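Local coordinates for 3-oxoacyl-[acyl-carrier-protein] synthase 3 (Micrococcus luteus NCTC 2665, PDB 4EWP) that probably catalyses the first condensation of fatty acid synthesis, condensing the acetyl group of acetyl-CoA with malonyl-ACP, with loss of carbon dioxide, at residues H8-S14 with V137-T141; A21-A25 with E60-M65; G184-W190 with Y342-R348. One frame throughout, in Å; residues are numbered along the deposited sequence.

Interaction 1 of 3, residues H8-S14 with V137-T141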
loop_
_atom_site.group_PDB
_atom_site.type_symbol
_atom_site.label_atom_id
_atom_site.label_comp_id
_atom_site.label_asym_id
_atom_site.label_seq_id
_atom_site.Cartn_x
_atom_site.Cartn_y
_atom_site.Cartn_z
ATOM N N HIS A 8 -23.177 -2.015 -7.776
ATOM C CA HIS A 8 -23.561 -1.851 -6.370
ATOM C C HIS A 8 -24.453 -0.627 -6.177
ATOM O O HIS A 8 -24.233 0.411 -6.811
ATOM C CB HIS A 8 -22.318 -1.596 -5.517
ATOM C CG HIS A 8 -21.577 -2.829 -5.117
ATOM N ND1 HIS A 8 -22.201 -4.035 -4.885
ATOM C CD2 HIS A 8 -20.255 -3.041 -4.899
ATOM C CE1 HIS A 8 -21.300 -4.936 -4.537
ATOM N NE2 HIS A 8 -20.112 -4.358 -4.536
ATOM N N GLU A 9 -25.423 -0.722 -5.269
ATOM C CA GLU A 9 -26.117 0.475 -4.798
ATOM C C GLU A 9 -25.232 1.228 -3.795
ATOM O O GLU A 9 -24.389 0.619 -3.136
ATOM C CB GLU A 9 -27.461 0.124 -4.163
ATOM C CG GLU A 9 -28.608 0.098 -5.152
ATOM C CD GLU A 9 -29.740 -0.780 -4.675
ATOM O OE1 GLU A 9 -29.453 -1.736 -3.921
ATOM O OE2 GLU A 9 -30.910 -0.521 -5.043
ATOM N N ARG A 10 -25.439 2.540 -3.678
ATOM C CA ARG A 10 -24.591 3.392 -2.843
ATOM C C ARG A 10 -25.355 4.048 -1.689
ATOM O O ARG A 10 -26.472 4.542 -1.867
ATOM C CB ARG A 10 -23.917 4.451 -3.715
ATOM C CG ARG A 10 -23.176 3.834 -4.891
ATOM C CD ARG A 10 -22.528 4.861 -5.814
ATOM N NE ARG A 10 -23.514 5.587 -6.603
ATOM C CZ ARG A 10 -23.215 6.352 -7.646
ATOM N NH1 ARG A 10 -24.173 6.988 -8.308
ATOM N NH2 ARG A 10 -21.954 6.479 -8.028
ATOM N N PRO A 11 -24.754 4.055 -0.488
ATOM C CA PRO A 11 -25.424 4.732 0.628
ATOM C C PRO A 11 -25.242 6.233 0.456
ATOM O O PRO A 11 -24.451 6.647 -0.396
ATOM C CB PRO A 11 -24.641 4.240 1.841
ATOM C CG PRO A 11 -23.236 4.068 1.308
ATOM C CD PRO A 11 -23.397 3.597 -0.130
ATOM N N ALA A 12 -25.950 7.029 1.247
ATOM C CA ALA A 12 -25.876 8.484 1.167
ATOM C C ALA A 12 -24.496 9.028 1.556
ATOM O O ALA A 12 -23.990 9.980 0.946
ATOM C CB ALA A 12 -26.959 9.109 2.049
ATOM N N ALA A 13 -23.887 8.431 2.577
ATOM C CA ALA A 13 -22.660 8.993 3.133
ATOM C C ALA A 13 -21.926 7.992 4.014
ATOM O O ALA A 13 -22.263 6.810 4.049
ATOM C CB ALA A 13 -22.969 10.277 3.911
ATOM N N SER A 14 -20.925 8.474 4.733
ATOM C CA SER A 14 -20.081 7.594 5.535
ATOM C C SER A 14 -19.789 8.252 6.870
ATOM O O SER A 14 -20.066 9.438 7.055
ATOM C CB SER A 14 -18.754 7.390 4.819
ATOM O OG SER A 14 -18.138 8.654 4.625
ATOM N N VAL A 137 -16.922 3.096 1.072
ATOM C CA VAL A 137 -18.262 3.143 1.651
ATOM C C VAL A 137 -19.240 3.854 0.713
ATOM O O VAL A 137 -20.330 3.359 0.457
ATOM C CB VAL A 137 -18.248 3.839 3.048
ATOM C CG1 VAL A 137 -19.655 4.097 3.537
ATOM C CG2 VAL A 137 -17.469 2.994 4.074
ATOM N N ARG A 138 -18.848 5.009 0.178
ATOM C CA ARG A 138 -19.781 5.785 -0.636
ATOM C C ARG A 138 -20.002 5.233 -2.049
ATOM O O ARG A 138 -20.945 5.653 -2.732
ATOM C CB ARG A 138 -19.419 7.274 -0.657
ATOM C CG ARG A 138 -19.799 7.991 0.643
ATOM C CD ARG A 138 -19.513 9.497 0.598
ATOM N NE ARG A 138 -18.124 9.736 0.247
ATOM C CZ ARG A 138 -17.724 10.191 -0.938
ATOM N NH1 ARG A 138 -18.635 10.493 -1.860
ATOM N NH2 ARG A 138 -16.420 10.354 -1.194
ATOM N N SER A 139 -19.166 4.281 -2.472
ATOM C CA SER A 139 -19.382 3.618 -3.760
ATOM C C SER A 139 -20.121 2.293 -3.582
ATOM O O SER A 139 -20.382 1.585 -4.558
ATOM C CB SER A 139 -18.062 3.377 -4.508
ATOM O OG SER A 139 -17.194 2.538 -3.760
ATOM N N GLY A 140 -20.440 1.955 -2.334
ATOM C CA GLY A 140 -21.163 0.733 -2.032
ATOM C C GLY A 140 -20.298 -0.517 -2.158
ATOM O O GLY A 140 -20.810 -1.633 -2.206
ATOM N N THR A 141 -18.983 -0.334 -2.205
ATOM C CA THR A 141 -18.058 -1.461 -2.262
ATOM C C THR A 141 -17.944 -2.132 -0.896
ATOM O O THR A 141 -17.712 -3.340 -0.792
ATOM C CB THR A 141 -16.664 -0.993 -2.735
ATOM O OG1 THR A 141 -16.784 -0.362 -4.022
ATOM C CG2 THR A 141 -15.686 -2.171 -2.829
#

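Interaction 2 of 3, residues A21-A25 with E60-M65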
loop_
_atom_site.group_PDB
_atom_site.type_symbol
_atom_site.label_atom_id
_atom_site.label_comp_id
_atom_site.label_asym_id
_atom_site.label_seq_id
_atom_site.Cartn_x
_atom_site.Cartn_y
_atom_site.Cartn_z
ATOM N N ALA A 21 -6.981 2.108 19.962
ATOM C CA ALA A 21 -5.607 2.510 20.203
ATOM C C ALA A 21 -4.782 1.364 20.775
ATOM O O ALA A 21 -5.283 0.540 21.545
ATOM C CB ALA A 21 -5.577 3.709 21.174
ATOM N N TYR A 22 -3.515 1.315 20.393
ATOM C CA TYR A 22 -2.553 0.489 21.106
ATOM C C TYR A 22 -1.319 1.343 21.372
ATOM O O TYR A 22 -0.723 1.911 20.446
ATOM C CB TYR A 22 -2.178 -0.771 20.305
ATOM C CG TYR A 22 -1.295 -1.724 21.088
ATOM C CD1 TYR A 22 0.080 -1.498 21.223
ATOM C CD2 TYR A 22 -1.832 -2.843 21.705
ATOM C CE1 TYR A 22 0.891 -2.369 21.953
ATOM C CE2 TYR A 22 -1.036 -3.716 22.430
ATOM C CZ TYR A 22 0.317 -3.477 22.554
ATOM O OH TYR A 22 1.082 -4.361 23.280
ATOM N N ARG A 23 -0.950 1.431 22.642
ATOM C CA ARG A 23 0.194 2.205 23.080
ATOM C C ARG A 23 1.126 1.302 23.862
ATOM O O ARG A 23 0.752 0.793 24.914
ATOM C CB ARG A 23 -0.251 3.342 24.003
ATOM C CG ARG A 23 -1.035 4.436 23.312
ATOM C CD ARG A 23 -1.298 5.575 24.280
ATOM N NE ARG A 23 -2.297 6.501 23.765
ATOM C CZ ARG A 23 -2.007 7.578 23.038
ATOM N NH1 ARG A 23 -0.736 7.853 22.737
ATOM N NH2 ARG A 23 -2.982 8.384 22.619
ATOM N N PRO A 24 2.351 1.104 23.353
ATOM C CA PRO A 24 3.370 0.370 24.112
ATOM C C PRO A 24 3.539 0.964 25.511
ATOM O O PRO A 24 3.462 2.182 25.663
ATOM C CB PRO A 24 4.632 0.580 23.280
ATOM C CG PRO A 24 4.099 0.714 21.865
ATOM C CD PRO A 24 2.824 1.499 22.014
ATOM N N ALA A 25 3.766 0.116 26.510
ATOM C CA ALA A 25 3.886 0.570 27.890
ATOM C C ALA A 25 5.216 1.255 28.169
ATOM O O ALA A 25 5.363 1.959 29.173
ATOM C CB ALA A 25 3.673 -0.593 28.864
ATOM N N GLU A 60 5.981 -6.747 20.417
ATOM C CA GLU A 60 4.961 -5.798 19.972
ATOM C C GLU A 60 5.184 -5.398 18.521
ATOM O O GLU A 60 5.626 -4.275 18.224
ATOM C CB GLU A 60 4.953 -4.565 20.869
ATOM C CG GLU A 60 4.385 -4.840 22.238
ATOM C CD GLU A 60 4.511 -3.657 23.154
ATOM O OE1 GLU A 60 5.650 -3.153 23.324
ATOM O OE2 GLU A 60 3.465 -3.226 23.683
ATOM N N THR A 61 4.891 -6.336 17.625
ATOM C CA THR A 61 5.118 -6.136 16.205
ATOM C C THR A 61 4.025 -5.261 15.613
ATOM O O THR A 61 3.035 -4.925 16.276
ATOM C CB THR A 61 5.099 -7.484 15.463
ATOM O OG1 THR A 61 3.850 -8.138 15.714
ATOM C CG2 THR A 61 6.252 -8.387 15.935
ATOM N N VAL A 62 4.196 -4.894 14.356
ATOM C CA VAL A 62 3.140 -4.181 13.658
ATOM C C VAL A 62 1.787 -4.940 13.722
ATOM O O VAL A 62 0.763 -4.357 14.064
ATOM C CB VAL A 62 3.587 -3.820 12.215
ATOM C CG1 VAL A 62 2.405 -3.328 11.356
ATOM C CG2 VAL A 62 4.707 -2.778 12.274
ATOM N N PRO A 63 1.779 -6.244 13.408
ATOM C CA PRO A 63 0.497 -6.960 13.475
ATOM C C PRO A 63 -0.086 -7.076 14.884
ATOM O O PRO A 63 -1.305 -7.017 15.029
ATOM C CB PRO A 63 0.840 -8.355 12.926
ATOM C CG PRO A 63 2.003 -8.105 11.995
ATOM C CD PRO A 63 2.812 -7.022 12.695
ATOM N N VAL A 64 0.762 -7.265 15.894
ATOM C CA VAL A 64 0.299 -7.308 17.264
ATOM C C VAL A 64 -0.387 -5.991 17.655
ATOM O O VAL A 64 -1.518 -5.989 18.153
ATOM C CB VAL A 64 1.450 -7.620 18.228
ATOM C CG1 VAL A 64 1.059 -7.285 19.670
ATOM C CG2 VAL A 64 1.815 -9.089 18.115
ATOM N N MET A 65 0.297 -4.878 17.411
ATOM C CA MET A 65 -0.229 -3.555 17.747
ATOM C C MET A 65 -1.493 -3.230 16.935
ATOM O O MET A 65 -2.474 -2.722 17.488
ATOM C CB MET A 65 0.847 -2.471 17.551
ATOM C CG MET A 65 2.079 -2.657 18.471
ATOM S SD MET A 65 3.099 -1.174 18.535
ATOM C CE MET A 65 3.891 -1.193 16.921
HETATM O O HOH W 1 3.444 -2.662 26.222
#

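Interaction 3 of 3, residues G184-W190 with Y342-R348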
loop_
_atom_site.group_PDB
_atom_site.type_symbol
_atom_site.label_atom_id
_atom_site.label_comp_id
_atom_site.label_asym_id
_atom_site.label_seq_id
_atom_site.Cartn_x
_atom_site.Cartn_y
_atom_site.Cartn_z
ATOM N N GLY A 184 -20.639 12.189 7.552
ATOM C CA GLY A 184 -19.752 12.212 8.703
ATOM C C GLY A 184 -18.292 12.423 8.342
ATOM O O GLY A 184 -17.457 12.642 9.227
ATOM N N ILE A 185 -17.988 12.373 7.044
ATOM C CA ILE A 185 -16.623 12.588 6.546
ATOM C C ILE A 185 -16.658 13.529 5.338
ATOM O O ILE A 185 -17.265 13.222 4.307
ATOM C CB ILE A 185 -15.966 11.252 6.132
ATOM C CG1 ILE A 185 -15.994 10.249 7.287
ATOM C CG2 ILE A 185 -14.544 11.457 5.638
ATOM C CD1 ILE A 185 -15.342 8.915 6.957
ATOM N N SER A 186 -16.016 14.678 5.467
ATOM C CA SER A 186 -16.017 15.674 4.400
ATOM C C SER A 186 -15.081 15.246 3.265
ATOM O O SER A 186 -14.237 14.368 3.459
ATOM C CB SER A 186 -15.590 17.036 4.949
ATOM O OG SER A 186 -14.187 17.079 5.157
ATOM N N PRO A 187 -15.227 15.869 2.082
ATOM C CA PRO A 187 -14.446 15.444 0.907
ATOM C C PRO A 187 -12.958 15.556 1.168
ATOM O O PRO A 187 -12.483 16.604 1.623
ATOM C CB PRO A 187 -14.864 16.435 -0.192
ATOM C CG PRO A 187 -16.216 16.970 0.263
ATOM C CD PRO A 187 -16.158 16.974 1.777
ATOM N N SER A 188 -12.222 14.487 0.886
ATOM C CA SER A 188 -10.798 14.495 1.182
ATOM C C SER A 188 -10.042 15.538 0.369
ATOM O O SER A 188 -10.323 15.757 -0.807
ATOM C CB SER A 188 -10.188 13.112 0.967
ATOM O OG SER A 188 -10.555 12.238 2.023
ATOM N N VAL A 189 -9.086 16.188 1.023
ATOM C CA VAL A 189 -8.110 17.041 0.351
ATOM C C VAL A 189 -6.740 16.372 0.533
ATOM O O VAL A 189 -6.169 16.367 1.629
ATOM C CB VAL A 189 -8.093 18.466 0.939
ATOM C CG1 VAL A 189 -7.028 19.321 0.227
ATOM C CG2 VAL A 189 -9.483 19.098 0.806
ATOM N N TRP A 190 -6.243 15.748 -0.526
ATOM C CA TRP A 190 -5.052 14.943 -0.379
ATOM C C TRP A 190 -4.211 15.052 -1.638
ATOM O O TRP A 190 -4.728 15.338 -2.730
ATOM C CB TRP A 190 -5.387 13.485 0.009
ATOM C CG TRP A 190 -6.316 12.737 -0.950
ATOM C CD1 TRP A 190 -7.270 13.274 -1.756
ATOM C CD2 TRP A 190 -6.348 11.321 -1.182
ATOM N NE1 TRP A 190 -7.893 12.285 -2.488
ATOM C CE2 TRP A 190 -7.346 11.076 -2.149
ATOM C CE3 TRP A 190 -5.629 10.240 -0.667
ATOM C CZ2 TRP A 190 -7.653 9.788 -2.608
ATOM C CZ3 TRP A 190 -5.923 8.959 -1.130
ATOM C CH2 TRP A 190 -6.927 8.744 -2.091
ATOM N N TYR A 342 0.298 14.246 1.638
ATOM C CA TYR A 342 -0.582 14.797 2.663
ATOM C C TYR A 342 -2.042 14.407 2.431
ATOM O O TYR A 342 -2.450 14.151 1.304
ATOM C CB TYR A 342 -0.484 16.316 2.672
ATOM C CG TYR A 342 -0.845 16.962 1.351
ATOM C CD1 TYR A 342 0.137 17.324 0.434
ATOM C CD2 TYR A 342 -2.168 17.210 1.021
ATOM C CE1 TYR A 342 -0.193 17.926 -0.772
ATOM C CE2 TYR A 342 -2.507 17.805 -0.178
ATOM C CZ TYR A 342 -1.516 18.158 -1.071
ATOM O OH TYR A 342 -1.868 18.753 -2.263
ATOM N N GLY A 343 -2.829 14.404 3.500
ATOM C CA GLY A 343 -4.253 14.142 3.400
ATOM C C GLY A 343 -5.006 14.804 4.548
ATOM O O GLY A 343 -4.501 14.853 5.681
ATOM N N ALA A 344 -6.202 15.323 4.256
ATOM C CA ALA A 344 -7.019 15.982 5.267
ATOM C C ALA A 344 -8.517 15.771 5.062
ATOM O O ALA A 344 -8.990 15.686 3.925
ATOM C CB ALA A 344 -6.709 17.489 5.307
ATOM N N GLN A 345 -9.250 15.735 6.175
ATOM C CA GLN A 345 -10.712 15.666 6.175
ATOM C C GLN A 345 -11.271 16.364 7.399
ATOM O O GLN A 345 -10.611 16.454 8.435
ATOM C CB GLN A 345 -11.205 14.212 6.239
ATOM C CG GLN A 345 -10.791 13.342 5.105
ATOM C CD GLN A 345 -9.551 12.527 5.414
ATOM O OE1 GLN A 345 -9.033 12.534 6.535
ATOM N NE2 GLN A 345 -9.071 11.807 4.413
ATOM N N VAL A 346 -12.506 16.823 7.298
ATOM C CA VAL A 346 -13.260 17.144 8.499
ATOM C C VAL A 346 -14.133 15.932 8.826
ATOM O O VAL A 346 -14.791 15.353 7.943
ATOM C CB VAL A 346 -14.094 18.414 8.331
ATOM C CG1 VAL A 346 -15.007 18.611 9.529
ATOM C CG2 VAL A 346 -13.160 19.633 8.138
ATOM N N VAL A 347 -14.096 15.506 10.079
ATOM C CA VAL A 347 -14.844 14.323 10.467
ATOM C C VAL A 347 -15.695 14.589 11.697
ATOM O O VAL A 347 -15.310 15.350 12.569
ATOM C CB VAL A 347 -13.929 13.106 10.733
ATOM C CG1 VAL A 347 -13.120 12.746 9.476
ATOM C CG2 VAL A 347 -13.022 13.353 11.933
ATOM N N ARG A 348 -16.871 13.968 11.733
ATOM C CA ARG A 348 -17.710 13.951 12.922
ATOM C C ARG A 348 -17.164 12.892 13.880
ATOM O O ARG A 348 -17.146 11.707 13.554
ATOM C CB ARG A 348 -19.136 13.611 12.516
ATOM C CG ARG A 348 -20.157 13.772 13.620
ATOM C CD ARG A 348 -21.429 14.387 13.079
ATOM N NE ARG A 348 -21.512 15.794 13.457
ATOM C CZ ARG A 348 -21.812 16.784 12.621
ATOM N NH1 ARG A 348 -22.065 16.523 11.341
ATOM N NH2 ARG A 348 -21.856 18.034 13.068
HETATM O O HOH W 2 -17.030 10.663 11.114
#

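Interaction 1 of 3, residues H8-S14 with V137-T141
His8 lays one face of its imidazole against the carbonyl oxygen of Gly140, which lies 3.1 Å from His8 CD2 and is displaced toward the ring's rim. With chi1 at -83°, His8 CG lies beside its own backbone N and the ring is brought over that carbonyl. A CA-H...O contact follows one residue on, Gly140 CA to Glu9 O at 3.4 Å with 153° at the hydrogen.

Just past the end of helix 125-138, Gly140 forms a Schellman motif. Its positive phi (74°) accompanies a backbone bond from Gly140 N to Val137 O.

Carbon against carbonyl oxygen makes up the next group. Pro11 CG lies 3.1 Å from Val137 O, and Arg10 CB lies 3.4 Å from Arg138 O.

Apolar contact takes over toward strand 13-22. Val137 CG1 touches Ser14 CB at 3.6 Å, and the aliphatic part of Arg138 passes Ala13, CG to CA 3.9 Å. The contact thus joins the lead-in to this outermost strand of its sheet to the C-terminal end of helix 125-138, beside the dimer interface.

The polar ends turn elsewhere. Ser14 OG bonds to Asp134, which also forms a salt bridge with Arg138, while Arg138 NH1 reaches Ser139 O of the second subunit and Arg10 NH2 reaches Pro11 O there. With no hydrogen bond joining the two segments, the contact rests on close fit and weak CH...O approaches, and its polar groups are spent partly on Asp134 and partly on the second subunit.

Interaction 2 of 3, residues A21-A25 with E60-M65
Tyr22, the last residue of strand 13-22, lies beside the first turn of helix 62-76, with its CA 5.7 Å from that of Met65, while the CA atoms of Pro24 and Glu60 face each other more distantly at 7.6 Å. The contact thus joins the end of an outermost strand of the N-terminal five-stranded sheet, part of the thiolase fold, to an N-capped helix: Thr61 OG1 accepts from Val64 N.

The Tyr22 side chain does most of the work. Its CG stands anti to the backbone N (chi1 -174°), which carries the ring along the helix start toward Glu60. Over one ring face lies Met65 CA, 4.2 Å from the Tyr22 ring centroid and 21° off the normal, a CH-pi contact. Met65 CG packs against Tyr22 CD1 at 3.6 Å. The sulfur stands oblique to the same ring, a Met-aromatic contact, and Met65 SD also lies 4.0 Å from Pro24 CG.

The phenol end is polar. Tyr22 OH donates to Glu60 OE2 at 2.7 Å, the carboxylate being turned 73° from the ring plane although OE2 itself lies near that plane at the ring edge. Thr57 N binds OE1, so both carboxylate oxygens are engaged and its rotation is restrained. Glu60 OE2 spends its anti lone pair on the phenol, and it also accepts from a water 2.6 Å away that in turn takes the Ala25 N-H, linking this oxygen to the backbone just beyond the strand.

Interaction 3 of 3, residues G184-W190 with Y342-R348
Val189 and Ala344 form an antiparallel hydrogen-bonded pair. Val189 N donates to Ala344 O at 2.9 Å, nearly straight at 173°, whereas the return bond from Ala344 N to Val189 O is bent to 132°. Beside it, Trp190 and Gly343 make a non-hydrogen-bonded pair whose CA atoms come within 3.9 Å, and Trp190 CB rests on Gly343 CA. The Tyr342 ring packs on the Trp190 backbone, CE2 lying 3.6 Å from Trp190 C.

Farther along, the register slips by one, and side chains share the bonding with the backbone. Ser186 N donates to Val346 O, and Val346 N gives its hydrogen to Ser186 OG at 2.7 Å; chi1 sets that hydroxyl between its own backbone N and carbonyl carbon, facing the strand. Ser188 OG receives Gln345 NE2 at 2.8 Å, only 3° out of the amide plane, a bond reached because the Gln345 chain bends at chi2. Ile185 bridges Val347, and Arg348 N closes the row on Gly184 O. A water donates to both Gly184 O and Arg348 O.

In the next shell, Gln333 NE2 holds Gln345 OE1 and Cys127 O takes another bond from Gln345 NE2, fixing the amide's orientation. Tyr128 of helix 125-138 meets the Trp190 ring edge-to-face. Helix 240-262 covers Val189 and Tyr342, while Gln7 NE2 of the second subunit bonds to Ile185 O.

Tyr342 lies about 9 Å, side chain to side chain, from the predicted active-site residues Cys123 and His275. The ladder joins strand 189-192, outermost within the chain, to 341-348 in the C-terminal five-stranded sheet, whose 1-5-4-2-3 strand order repeats that of the N-terminal sheet, the hallmark of the duplicated thiolase fold.

From the N terminus, the 8-14 segment leads into strand 13-22, and interaction 1 closes a loop of 122 residues by meeting the end of helix 125-138. Interaction 2 falls within that loop: the start of helix 62-76 comes back, after 34 residues, to the far end of the same strand, its centre 32 Å from that of interaction 1. Interaction 3 opens only afterwards and spans 151 residues, bringing the C-terminal strand 341-348 back to 184-190. Interactions 1 and 3 touch, with a probable hydrogen bond between Ser14 O and Gly184 N (2.9 Å), and both border the second subunit. Interactions 1 and 2 tie the two ends of strand 13-22 to helices, while interaction 3 adds the edge strand to the second sheet.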